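Local coordinates for Sf11-rnase (Nicotiana alata, PDB 1IOO), which cleaves RNA as a secreted ribonuclease of the T2 family and is associated with gametophytic self-incompatibility, the rejection of self pollen, at residues 11-17 / 192-196. Numbering follows the deposited sequence.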
# COMPACT_ATOMS: atom_id res chain seq x y z
N TRP A 11 2.96 3.05 5.73
CA TRP A 11 3.70 3.05 6.98
C TRP A 11 2.83 3.77 8.00
O TRP A 11 2.71 4.99 7.97
CB TRP A 11 5.05 3.75 6.82
CG TRP A 11 5.87 3.79 8.09
CD1 TRP A 11 6.39 4.89 8.70
CD2 TRP A 11 6.24 2.67 8.92
NE1 TRP A 11 7.05 4.54 9.85
CE2 TRP A 11 6.97 3.18 10.01
CE3 TRP A 11 6.02 1.28 8.84
CZ2 TRP A 11 7.49 2.36 11.02
CZ3 TRP A 11 6.52 0.46 9.84
CH2 TRP A 11 7.25 1.01 10.92
N PRO A 12 2.13 3.01 8.88
CA PRO A 12 1.22 3.55 9.89
C PRO A 12 1.65 4.78 10.66
O PRO A 12 0.87 5.73 10.79
CB PRO A 12 0.95 2.34 10.79
CG PRO A 12 0.97 1.22 9.79
CD PRO A 12 2.23 1.55 9.01
N ALA A 13 2.87 4.78 11.18
CA ALA A 13 3.34 5.93 11.94
C ALA A 13 3.24 7.21 11.11
O ALA A 13 2.85 8.26 11.63
CB ALA A 13 4.77 5.70 12.39
N SER A 14 3.58 7.12 9.83
CA SER A 14 3.50 8.28 8.96
C SER A 14 2.04 8.61 8.62
O SER A 14 1.63 9.77 8.66
CB SER A 14 4.28 8.04 7.67
OG SER A 14 4.30 9.19 6.86
N PHE A 15 1.26 7.59 8.29
CA PHE A 15 -0.13 7.81 7.94
C PHE A 15 -0.89 8.50 9.07
O PHE A 15 -1.67 9.42 8.83
CB PHE A 15 -0.84 6.48 7.63
CG PHE A 15 -2.27 6.65 7.21
CD1 PHE A 15 -2.60 6.83 5.87
CD2 PHE A 15 -3.28 6.68 8.16
CE1 PHE A 15 -3.92 7.04 5.48
CE2 PHE A 15 -4.61 6.89 7.80
CZ PHE A 15 -4.93 7.07 6.45
N CYS A 16 -0.64 8.08 10.31
CA CYS A 16 -1.36 8.64 11.45
C CYS A 16 -0.81 9.99 11.88
O CYS A 16 -1.41 10.67 12.72
CB CYS A 16 -1.38 7.64 12.60
SG CYS A 16 -2.43 6.21 12.16
N TYR A 17 0.32 10.39 11.31
CA TYR A 17 0.88 11.69 11.60
C TYR A 17 0.34 12.73 10.63
O TYR A 17 0.21 13.91 10.96
CB TYR A 17 2.41 11.67 11.51
CG TYR A 17 3.08 12.82 12.22
CD1 TYR A 17 3.15 12.85 13.62
CD2 TYR A 17 3.65 13.88 11.51
CE1 TYR A 17 3.76 13.91 14.28
CE2 TYR A 17 4.26 14.94 12.18
CZ TYR A 17 4.31 14.95 13.56
OH TYR A 17 4.93 15.98 14.23
N VAL A 192 15.28 11.50 3.72
CA VAL A 192 13.89 11.15 3.96
C VAL A 192 13.72 10.56 5.36
O VAL A 192 14.41 9.63 5.74
CB VAL A 192 13.40 10.12 2.92
CG1 VAL A 192 11.95 9.75 3.18
CG2 VAL A 192 13.57 10.69 1.52
N LEU A 193 12.77 11.12 6.11
CA LEU A 193 12.51 10.65 7.46
C LEU A 193 11.73 9.33 7.47
O LEU A 193 10.77 9.16 6.72
CB LEU A 193 11.70 11.70 8.23
CG LEU A 193 11.20 11.31 9.62
CD1 LEU A 193 12.39 11.08 10.54
CD2 LEU A 193 10.30 12.41 10.17
N PHE A 194 12.19 8.39 8.28
CA PHE A 194 11.48 7.14 8.53
C PHE A 194 10.89 7.24 9.93
O PHE A 194 11.55 6.92 10.92
CB PHE A 194 12.46 5.96 8.41
CG PHE A 194 11.80 4.59 8.31
CD1 PHE A 194 10.42 4.45 8.18
CD2 PHE A 194 12.59 3.44 8.33
CE1 PHE A 194 9.84 3.18 8.09
CE2 PHE A 194 12.02 2.17 8.24
CZ PHE A 194 10.64 2.04 8.12
N ARG A 195 9.67 7.75 10.01
CA ARG A 195 9.05 8.05 11.30
C ARG A 195 8.92 6.85 12.22
O ARG A 195 8.47 5.78 11.83
CB ARG A 195 7.69 8.71 11.10
CG ARG A 195 7.11 9.30 12.38
CD ARG A 195 5.87 10.12 12.08
NE ARG A 195 6.17 11.31 11.28
CZ ARG A 195 6.72 12.42 11.76
NH1 ARG A 195 7.04 12.50 13.04
NH2 ARG A 195 6.97 13.43 10.95
N ARG A 196 9.30 7.06 13.48
CA ARG A 196 9.20 6.05 14.51
C ARG A 196 7.75 5.89 14.96
O ARG A 196 7.28 4.74 15.12
CB ARG A 196 10.07 6.45 15.71
CG ARG A 196 10.01 5.51 16.89
CD ARG A 196 10.84 4.26 16.65
NE ARG A 196 10.31 3.45 15.57
CZ ARG A 196 9.15 2.80 15.62
NH1 ARG A 196 8.39 2.87 16.70
NH2 ARG A 196 8.75 2.08 14.58
OXT ARG A 196 7.10 6.93 15.15
O HOH W 1 7.88 14.96 14.21
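The guanidinium of Arg195 lies flat on one face of the Tyr17 ring, planes 12° apart, in a cation-pi stack with CZ 3.5 Å from the ring centroid; CD2 of Leu193 lies over the opposite guanidinium face, toward its rim. At the edge, a water bridges NH1 of Arg195 and OH of Tyr17. A bend at chi3 (-66°) turns the otherwise extended arginine chain onto the ring; arginine suits the place because its flat cation can stack while NH2 of Arg195 salt-bridges OE2 of Glu162. The indole of Trp11 has CE1 of Phe194 over one face, 3.5 Å from CE2 of Trp11, and N of Ala13 over the other, toward the rim. From its edge, NE1 of Trp11 donates to O of Arg195 at 2.7 Å, in both the ring and carbonyl planes. In this RNase T2 fold Trp11, N-cap residue between strand 4-10 and helix 12-18, joins the helix start to Phe194-Arg196, offering both apolar face and N-H. Replacing the indole with a leucine would probably leave the Arg195 carbonyl without this donor and open a gap beside Phe194. CB of Ala13 is 3.8 Å from OXT of Arg196, whose NH2 hydrogen-bonds to OD1 of Asn27 near the indole edge.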